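Local coordinates for regulatory protein, TetR family (Rhodobacter sphaeroides 2.4.1, PDB 3BRU), which represses transcription of its own operon as a TetR-family DNA-binding regulator, probably by binding two operator sequences in the promoter, at the interface of chains A and B. Numbering follows the deposited sequence. Chains: chain A/B, Regulatory protein, TetR family.

Contact 1: the interface of chains A and B. Residues chain A 195, 204, 207, 211; chain B 180, 183-184, 187.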
ATOM      1  N   ARG A 195       6.676   0.445  -0.770  1.00 18.92           N
ATOM      2  CA  ARG A 195       7.733   0.942  -1.644  1.00 19.60           C
ATOM      3  C   ARG A 195       9.129   0.442  -1.275  1.00 19.69           C
ATOM      4  O   ARG A 195       9.948   0.205  -2.167  1.00 20.23           O
ATOM      5  CB  ARG A 195       7.696   2.474  -1.713  1.00 20.10           C
ATOM      6  CG  ARG A 195       6.561   3.048  -2.606  1.00 21.16           C
ATOM      7  CD  ARG A 195       6.789   2.812  -4.096  1.00 24.07           C
ATOM      8  NE  ARG A 195       7.912   3.593  -4.604  1.00 25.28           N
ATOM      9  CZ  ARG A 195       7.844   4.859  -5.004  1.00 26.30           C
ATOM     10  NH1 ARG A 195       6.681   5.522  -4.969  1.00 24.77           N
ATOM     11  NH2 ARG A 195       8.957   5.465  -5.422  1.00 24.08           N
ATOM     12  N   PRO A 204      12.531   4.741   0.588  1.00 22.86           N
ATOM     13  CA  PRO A 204      11.157   5.263   0.716  1.00 21.95           C
ATOM     14  C   PRO A 204      10.722   5.497   2.160  1.00 21.51           C
ATOM     15  O   PRO A 204       9.864   6.355   2.398  1.00 20.99           O
ATOM     16  CB  PRO A 204      10.300   4.172   0.065  1.00 21.60           C
ATOM     17  CG  PRO A 204      11.250   3.396  -0.794  1.00 22.16           C
ATOM     18  CD  PRO A 204      12.535   3.403  -0.048  1.00 22.16           C
ATOM     19  N   SER A 207      12.423   8.853   3.043  1.00 25.81           N
ATOM     20  CA  SER A 207      11.742   9.863   2.256  1.00 26.11           C
ATOM     21  C   SER A 207      10.392  10.216   2.869  1.00 25.47           C
ATOM     22  O   SER A 207      10.078  11.393   3.047  1.00 25.99           O
ATOM     23  CB  SER A 207      11.547   9.366   0.836  1.00 25.44           C
ATOM     24  OG  SER A 207      11.156  10.464   0.064  1.00 30.19           O
ATOM     25  N   THR A 211       9.771  13.880   5.127  1.00 26.66           N
ATOM     26  CA  THR A 211       8.722  14.807   4.673  1.00 25.79           C
ATOM     27  C   THR A 211       7.587  14.948   5.696  1.00 25.27           C
ATOM     28  O   THR A 211       7.159  16.053   5.982  1.00 25.10           O
ATOM     29  CB  THR A 211       8.285  14.453   3.243  1.00 25.75           C
ATOM     30  OG1 THR A 211       9.439  14.576   2.394  1.00 27.31           O
ATOM     31  CG2 THR A 211       7.183  15.366   2.729  1.00 24.01           C
TER
ATOM     32  N   ALA B 180      11.743  15.454  -3.460  1.00 27.47           N
ATOM     33  CA  ALA B 180      11.435  14.770  -2.205  1.00 26.27           C
ATOM     34  C   ALA B 180       9.929  14.862  -1.923  1.00 25.13           C
ATOM     35  O   ALA B 180       9.288  13.872  -1.569  1.00 25.98           O
ATOM     36  CB  ALA B 180      12.258  15.352  -1.051  1.00 25.67           C
ATOM     37  N   GLU B 183       8.049  12.512  -4.209  1.00 22.49           N
ATOM     38  CA  GLU B 183       8.156  11.127  -3.833  1.00 23.52           C
ATOM     39  C   GLU B 183       7.199  10.847  -2.670  1.00 23.15           C
ATOM     40  O   GLU B 183       6.448   9.848  -2.725  1.00 23.91           O
ATOM     41  CB  GLU B 183       9.588  10.688  -3.505  1.00 23.50           C
ATOM     42  CG  GLU B 183       9.526   9.269  -2.908  1.00 28.74           C
ATOM     43  CD  GLU B 183      10.818   8.447  -2.935  1.00 35.61           C
ATOM     44  OE1 GLU B 183      11.872   9.002  -3.290  1.00 37.92           O
ATOM     45  OE2 GLU B 183      10.768   7.235  -2.571  1.00 39.54           O
ATOM     46  N   ALA B 184       7.224  11.707  -1.632  1.00 21.72           N
ATOM     47  CA  ALA B 184       6.275  11.608  -0.528  1.00 20.19           C
ATOM     48  C   ALA B 184       4.816  11.643  -1.001  1.00 20.30           C
ATOM     49  O   ALA B 184       3.984  10.948  -0.419  1.00 20.08           O
ATOM     50  CB  ALA B 184       6.506  12.677   0.480  1.00 19.76           C
ATOM     51  N   ILE B 187       4.106   8.071  -2.453  1.00 20.79           N
ATOM     52  CA  ILE B 187       4.117   7.124  -1.364  1.00 19.85           C
ATOM     53  C   ILE B 187       2.782   7.150  -0.611  1.00 19.64           C
ATOM     54  O   ILE B 187       2.165   6.101  -0.377  1.00 19.24           O
ATOM     55  CB  ILE B 187       5.253   7.416  -0.397  1.00 19.57           C
ATOM     56  CG1 ILE B 187       6.576   6.942  -0.986  1.00 20.58           C
ATOM     57  CG2 ILE B 187       5.003   6.743   0.996  1.00 19.66           C
ATOM     58  CD1 ILE B 187       7.785   7.542  -0.264  1.00 19.27           C
TER
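Helices 178-199 and 203-212 of chain A meet helix 178-199 of chain B in the C-terminal domain of this TetR-family repressor, the domain through which such proteins typically dimerise. Small residues at part of the patch probably let the backbones approach. A:Thr211 directs its methyl CG2 onto the methyl of B:Ala184, with A:Thr211 CG2 and B:Ala184 CB 3.6 Å apart. CG2 lies anti to the backbone N (chi1 -61° for OG1), which sends the methyl to the partner and leaves the hydroxyl on the other branch, where A:Thr211 OG1 makes a weak bond back to A:Ser207 O at 3.3 Å. B:Ala180, one turn before B:Ala184, presents its backbone O near A:Thr211 OG1; its small side chain probably helps the helices approach. A:Ser207 is equally compact: its OG rests against the aliphatic stem of B:Glu183, 3.6 Å from CG, and its CB faces the carboxylate carbon CD at 3.9 Å. The glutamate leaves its helix with CG anti to the backbone N (chi1 171°) and runs extended past the serine toward A:Arg195. There B:Glu183 OE2 and A:Arg195 NH2 are 3.8 Å apart, a long salt bridge whose flat groups are nearly parallel, 2° apart. Glutamate suits this place because its methylene stem can pack while its carboxylate reaches the arginine. One turn after B:Glu183, B:Ile187 brings CD1 to A:Pro204 O at 3.6 Å, a methyl-to-carbonyl van der Waals contact near the start of helix 203-212.

Contact 2: the interface of chains A and B. Residues chain A 194-195, 198; chain B 134, 149, 152, 156, 183, 186-187.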
ATOM      1  N   LEU A 194       5.292  -0.558   1.484  1.00 18.40           N
ATOM      2  CA  LEU A 194       5.044  -1.069   0.161  1.00 17.35           C
ATOM      3  C   LEU A 194       6.230  -0.820  -0.755  1.00 18.38           C
ATOM      4  O   LEU A 194       6.728  -1.762  -1.417  1.00 18.10           O
ATOM      5  CB  LEU A 194       3.775  -0.434  -0.415  1.00 16.68           C
ATOM      6  CG  LEU A 194       3.230  -0.924  -1.754  1.00 16.41           C
ATOM      7  CD1 LEU A 194       1.667  -0.586  -1.890  1.00 19.38           C
ATOM      8  CD2 LEU A 194       4.037  -0.449  -3.003  1.00 13.11           C
ATOM      9  N   ARG A 195       6.676   0.445  -0.770  1.00 18.92           N
ATOM     10  CA  ARG A 195       7.733   0.942  -1.644  1.00 19.60           C
ATOM     11  C   ARG A 195       9.129   0.442  -1.275  1.00 19.69           C
ATOM     12  O   ARG A 195       9.948   0.205  -2.167  1.00 20.23           O
ATOM     13  CB  ARG A 195       7.696   2.474  -1.713  1.00 20.10           C
ATOM     14  CG  ARG A 195       6.561   3.048  -2.606  1.00 21.16           C
ATOM     15  CD  ARG A 195       6.789   2.812  -4.096  1.00 24.07           C
ATOM     16  NE  ARG A 195       7.912   3.593  -4.604  1.00 25.28           N
ATOM     17  CZ  ARG A 195       7.844   4.859  -5.004  1.00 26.30           C
ATOM     18  NH1 ARG A 195       6.681   5.522  -4.969  1.00 24.77           N
ATOM     19  NH2 ARG A 195       8.957   5.465  -5.422  1.00 24.08           N
ATOM     20  N   LEU A 198       9.059  -3.254  -2.577  1.00 20.01           N
ATOM     21  CA  LEU A 198       9.267  -3.139  -4.010  1.00 20.04           C
ATOM     22  C   LEU A 198      10.717  -2.758  -4.436  1.00 21.51           C
ATOM     23  O   LEU A 198      11.279  -3.361  -5.346  1.00 21.96           O
ATOM     24  CB  LEU A 198       8.256  -2.143  -4.612  1.00 18.63           C
ATOM     25  CG  LEU A 198       8.453  -1.815  -6.083  1.00 17.00           C
ATOM     26  CD1 LEU A 198       8.215  -3.034  -6.930  1.00 16.38           C
ATOM     27  CD2 LEU A 198       7.538  -0.724  -6.544  1.00 18.46           C
TER
ATOM     28  N   GLY B 134       2.698  -3.702  -7.017  1.00 21.71           N
ATOM     29  CA  GLY B 134       3.780  -3.331  -6.122  1.00 22.44           C
ATOM     30  C   GLY B 134       3.755  -4.081  -4.792  1.00 22.54           C
ATOM     31  O   GLY B 134       4.783  -4.561  -4.360  1.00 21.70           O
ATOM     32  N   ILE B 149       8.600   0.125 -11.040  1.00 22.27           N
ATOM     33  CA  ILE B 149       9.392   1.248 -10.569  1.00 22.67           C
ATOM     34  C   ILE B 149       9.487   2.338 -11.630  1.00 23.19           C
ATOM     35  O   ILE B 149       9.439   3.536 -11.281  1.00 24.24           O
ATOM     36  CB  ILE B 149      10.815   0.833 -10.094  1.00 23.04           C
ATOM     37  CG1 ILE B 149      10.734  -0.221  -8.974  1.00 22.64           C
ATOM     38  CG2 ILE B 149      11.612   2.065  -9.600  1.00 23.95           C
ATOM     39  CD1 ILE B 149      12.084  -0.651  -8.408  1.00 21.73           C
ATOM     40  N   LEU B 152       6.133   4.363 -11.522  1.00 23.76           N
ATOM     41  CA  LEU B 152       6.162   5.257 -10.333  1.00 24.42           C
ATOM     42  C   LEU B 152       7.087   6.469 -10.463  1.00 24.40           C
ATOM     43  O   LEU B 152       6.711   7.566 -10.071  1.00 25.95           O
ATOM     44  CB  LEU B 152       6.509   4.489  -9.061  1.00 23.09           C
ATOM     45  CG  LEU B 152       5.335   3.590  -8.671  1.00 24.22           C
ATOM     46  CD1 LEU B 152       5.768   2.440  -7.715  1.00 23.29           C
ATOM     47  CD2 LEU B 152       4.110   4.339  -8.129  1.00 22.56           C
ATOM     48  N   GLN B 156       6.429  10.610 -10.524  1.00 22.39           N
ATOM     49  CA  GLN B 156       7.113  11.480  -9.569  1.00 21.48           C
ATOM     50  C   GLN B 156       7.810  12.636 -10.303  1.00 22.08           C
ATOM     51  O   GLN B 156       7.739  13.767  -9.843  1.00 22.51           O
ATOM     52  CB  GLN B 156       8.103  10.677  -8.689  1.00 21.27           C
ATOM     53  CG  GLN B 156       7.441   9.768  -7.606  1.00 19.63           C
ATOM     54  CD  GLN B 156       8.393   8.766  -6.935  1.00 20.21           C
ATOM     55  OE1 GLN B 156       7.961   7.967  -6.119  1.00 20.82           O
ATOM     56  NE2 GLN B 156       9.673   8.792  -7.296  1.00 15.24           N
ATOM     57  N   GLU B 183       8.049  12.512  -4.209  1.00 22.49           N
ATOM     58  CA  GLU B 183       8.156  11.127  -3.833  1.00 23.52           C
ATOM     59  C   GLU B 183       7.199  10.847  -2.670  1.00 23.15           C
ATOM     60  O   GLU B 183       6.448   9.848  -2.725  1.00 23.91           O
ATOM     61  CB  GLU B 183       9.588  10.688  -3.505  1.00 23.50           C
ATOM     62  CG  GLU B 183       9.526   9.269  -2.908  1.00 28.74           C
ATOM     63  CD  GLU B 183      10.818   8.447  -2.935  1.00 35.61           C
ATOM     64  OE1 GLU B 183      11.872   9.002  -3.290  1.00 37.92           O
ATOM     65  OE2 GLU B 183      10.768   7.235  -2.571  1.00 39.54           O
ATOM     66  N   TRP B 186       3.487  10.467  -3.812  1.00 20.14           N
ATOM     67  CA  TRP B 186       3.137   9.176  -4.396  1.00 20.40           C
ATOM     68  C   TRP B 186       3.159   8.040  -3.399  1.00 21.12           C
ATOM     69  O   TRP B 186       2.312   7.154  -3.474  1.00 22.28           O
ATOM     70  CB  TRP B 186       3.975   8.892  -5.657  1.00 20.38           C
ATOM     71  CG  TRP B 186       3.399   9.744  -6.758  1.00 20.59           C
ATOM     72  CD1 TRP B 186       3.854  10.954  -7.181  1.00 20.88           C
ATOM     73  CD2 TRP B 186       2.184   9.491  -7.484  1.00 20.01           C
ATOM     74  NE1 TRP B 186       3.012  11.461  -8.148  1.00 21.66           N
ATOM     75  CE2 TRP B 186       1.982  10.586  -8.348  1.00 19.76           C
ATOM     76  CE3 TRP B 186       1.250   8.424  -7.491  1.00 20.87           C
ATOM     77  CZ2 TRP B 186       0.900  10.661  -9.220  1.00 22.22           C
ATOM     78  CZ3 TRP B 186       0.182   8.492  -8.338  1.00 20.62           C
ATOM     79  CH2 TRP B 186       0.004   9.609  -9.204  1.00 21.92           C
ATOM     80  N   ILE B 187       4.106   8.071  -2.453  1.00 20.79           N
ATOM     81  CA  ILE B 187       4.117   7.124  -1.364  1.00 19.85           C
ATOM     82  C   ILE B 187       2.782   7.150  -0.611  1.00 19.64           C
ATOM     83  O   ILE B 187       2.165   6.101  -0.377  1.00 19.24           O
ATOM     84  CB  ILE B 187       5.253   7.416  -0.397  1.00 19.57           C
ATOM     85  CG1 ILE B 187       6.576   6.942  -0.986  1.00 20.58           C
ATOM     86  CG2 ILE B 187       5.003   6.743   0.996  1.00 19.66           C
ATOM     87  CD1 ILE B 187       7.785   7.542  -0.264  1.00 19.27           C
TER
HETATM   88  O   HOH W   1       6.104  -4.519  -1.928  1.00 40.45           O
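A:Arg195, on helix 178-199 of chain A, inserts its guanidinium between helices 143-168 and 178-199 of chain B, part of the helical dimer interface of this TetR-type repressor. Hydrogen bonding centres on the side-chain carbonyl of B:Gln156. Both terminal nitrogens of the arginine, end-on, donate to the same oxygen: A:Arg195 NH2 to B:Gln156 OE1 at 2.8 Å and A:Arg195 NH1 to B:Gln156 OE1 at 3.0 Å. OE1 lies almost in the guanidinium plane, while the amide plane is turned 24° from it. NH1 approaches nearly along the C=O axis, whereas NH2 comes more from the flank and is tilted from the carbonyl plane. Bends at chi2 and chi3 (-71° and -69°) curl the arginine so that its end meets the extended glutamine, which arrives from the opposite direction. The amide oxygen can accept from both nitrogens, while the nearby carboxylate of B:Glu183 probably helps balance the arginine's charge.

Apolar contacts flank this grip. B:Leu152 slides past the arginine in the opposite direction, setting CD1 3.8 Å from A:Arg195 CD, and its CB lies over the rim of one guanidinium face. The same leucine meets A:Leu198 tip to tip, B:Leu152 CD1 to A:Leu198 CD2 at 3.8 Å. B:Ile149 passes alongside A:Leu198, its CG1 4.0 Å from CG; branched aliphatic groups fill such helix-helix grooves well.

A water adds a further link. B:Gly134, without a side chain, probably eases approach to its backbone; water 1 lies 2.8 Å from B:Gly134 O and 2.9 Å from A:Leu194 O.

Contact 3: the interface of chains A and B. Residues chain A 145, 149, 152; chain B 195, 198-199.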
ATOM      1  N   ARG A 145     -12.105  -7.919   6.240  1.00 24.43           N
ATOM      2  CA  ARG A 145     -12.252  -6.470   6.205  1.00 24.50           C
ATOM      3  C   ARG A 145     -12.243  -5.825   7.614  1.00 24.22           C
ATOM      4  O   ARG A 145     -11.382  -4.979   7.915  1.00 24.66           O
ATOM      5  CB  ARG A 145     -13.484  -6.050   5.378  1.00 24.17           C
ATOM      6  CG  ARG A 145     -13.411  -4.611   4.824  1.00 24.78           C
ATOM      7  CD  ARG A 145     -14.612  -4.213   3.865  1.00 25.09           C
ATOM      8  NE  ARG A 145     -14.714  -5.083   2.676  1.00 26.40           N
ATOM      9  CZ  ARG A 145     -13.933  -4.993   1.594  1.00 28.00           C
ATOM     10  NH1 ARG A 145     -14.069  -5.844   0.571  1.00 29.21           N
ATOM     11  NH2 ARG A 145     -13.003  -4.059   1.522  1.00 26.38           N
ATOM     12  N   ILE A 149      -9.198  -3.732   9.370  1.00 21.40           N
ATOM     13  CA  ILE A 149      -9.489  -2.355   9.748  1.00 21.01           C
ATOM     14  C   ILE A 149      -9.330  -2.171  11.277  1.00 20.75           C
ATOM     15  O   ILE A 149      -8.840  -1.129  11.747  1.00 20.95           O
ATOM     16  CB  ILE A 149     -10.898  -1.902   9.249  1.00 21.08           C
ATOM     17  CG1 ILE A 149     -10.957  -1.909   7.717  1.00 21.99           C
ATOM     18  CG2 ILE A 149     -11.211  -0.475   9.717  1.00 19.52           C
ATOM     19  CD1 ILE A 149     -12.366  -1.555   7.121  1.00 21.33           C
ATOM     20  N   LEU A 152      -5.534  -1.668  12.288  1.00 17.66           N
ATOM     21  CA  LEU A 152      -5.105  -0.342  11.858  1.00 17.27           C
ATOM     22  C   LEU A 152      -5.644   0.788  12.746  1.00 17.33           C
ATOM     23  O   LEU A 152      -4.932   1.729  13.089  1.00 17.22           O
ATOM     24  CB  LEU A 152      -5.551  -0.118  10.401  1.00 17.43           C
ATOM     25  CG  LEU A 152      -4.750  -0.858   9.295  1.00 18.15           C
ATOM     26  CD1 LEU A 152      -5.496  -0.875   7.916  1.00 13.22           C
ATOM     27  CD2 LEU A 152      -3.349  -0.291   9.140  1.00 14.20           C
TER
ATOM     28  N   ARG B 195      -6.175   2.071   1.411  1.00 16.77           N
ATOM     29  CA  ARG B 195      -7.110   2.208   2.498  1.00 16.19           C
ATOM     30  C   ARG B 195      -8.530   2.443   1.991  1.00 17.05           C
ATOM     31  O   ARG B 195      -9.466   1.884   2.562  1.00 18.08           O
ATOM     32  CB  ARG B 195      -6.694   3.328   3.463  1.00 15.34           C
ATOM     33  CG  ARG B 195      -5.411   3.078   4.232  1.00 16.44           C
ATOM     34  CD  ARG B 195      -5.586   1.973   5.227  1.00 17.02           C
ATOM     35  NE  ARG B 195      -6.549   2.411   6.231  1.00 19.70           N
ATOM     36  CZ  ARG B 195      -6.222   3.051   7.350  1.00 22.33           C
ATOM     37  NH1 ARG B 195      -4.935   3.312   7.662  1.00 17.38           N
ATOM     38  NH2 ARG B 195      -7.202   3.430   8.168  1.00 22.62           N
ATOM     39  N   LEU B 198      -9.829  -0.811   0.800  1.00 22.43           N
ATOM     40  CA  LEU B 198     -10.078  -1.685   1.959  1.00 22.28           C
ATOM     41  C   LEU B 198     -11.382  -1.287   2.652  1.00 22.80           C
ATOM     42  O   LEU B 198     -12.165  -2.136   3.010  1.00 22.80           O
ATOM     43  CB  LEU B 198      -8.908  -1.624   2.950  1.00 21.35           C
ATOM     44  CG  LEU B 198      -9.123  -2.286   4.296  1.00 20.37           C
ATOM     45  CD1 LEU B 198      -9.305  -3.785   4.139  1.00 17.95           C
ATOM     46  CD2 LEU B 198      -7.923  -1.959   5.216  1.00 21.05           C
ATOM     47  N   GLU B 199     -11.608   0.010   2.814  1.00 23.74           N
ATOM     48  CA  GLU B 199     -12.759   0.502   3.574  1.00 24.97           C
ATOM     49  C   GLU B 199     -13.951   0.777   2.664  1.00 24.76           C
ATOM     50  O   GLU B 199     -15.033   1.029   3.147  1.00 25.22           O
ATOM     51  CB  GLU B 199     -12.358   1.754   4.328  1.00 24.33           C
ATOM     52  CG  GLU B 199     -11.180   1.469   5.257  1.00 29.51           C
ATOM     53  CD  GLU B 199     -10.844   2.640   6.153  1.00 35.63           C
ATOM     54  OE1 GLU B 199     -11.783   3.153   6.817  1.00 40.77           O
ATOM     55  OE2 GLU B 199      -9.655   3.044   6.186  1.00 37.02           O
TER
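B:Leu198 reaches from helix 178-199 of chain B toward A:Leu152 on helix 143-167 of chain A, the two side chains meeting tip to tip, as their counterparts do with the chains exchanged; B:Leu198 CD2 and A:Leu152 CD1 are 3.8 Å apart. With CG anti to the backbone N (chi1 170°), B:Leu198 also touches A:Ile149, another such twin. These two pass alongside each other in opposite directions, A:Ile149 CG1 lying 3.9 Å from B:Leu198 CG. The outer methyl of the isoleucine continues to the stem of B:Glu199, where A:Ile149 CD1 and B:Glu199 CG are 3.7 Å apart and the two side chains cross at a slant. Leucine and isoleucine suit this place because their branched methyls can pack between the helices.

A:Leu152 also lays CD1 over one face of the B:Arg195 guanidinium, toward its rim. That flat group is steadied within its own chain: B:Arg195 NE and NH2 clasp B:Glu199 OE2 side-on, both at 3.2 Å and both from the same face of the carboxylate. The glutamate therefore packs with its methylenes and braces the arginine with its carboxylate, a salt bridge within chain B.

Farther along, A:Arg145 bends at chi3 (-60°) to hydrogen-bond through NH2 to the backbone carbonyl B:Leu198 O at 2.6 Å. The oxygen lies in the guanidinium plane, but the donor sits above the carbonyl plane. Long and cationic, arginine can reach an acceptor near the helix end and probably offsets its partial negative charge. Together these contacts fasten the end of helix 178-199 to the partner subunit, helping hold the repressor dimer together.

Contacts 1 and 2 are neighbours, with C-alpha centres about 8 Å apart, and share A:Arg195, B:Glu183 and B:Ile187. The C-alpha centre of contact 3 is about 22 Å from that of contact 1 and about 20 Å from that of contact 2. Contact 3 is in part the two-fold twin of contact 2: helix 178-199 of chain B now packs on helix 143-167 of chain A, and Arg195, Leu198, Ile149 and Leu152 recur in both. The two-fold symmetry thus distributes matching attachments across the interface. Such a helical dimer probably sets the relative placement of the two DNA-binding domains for operator recognition.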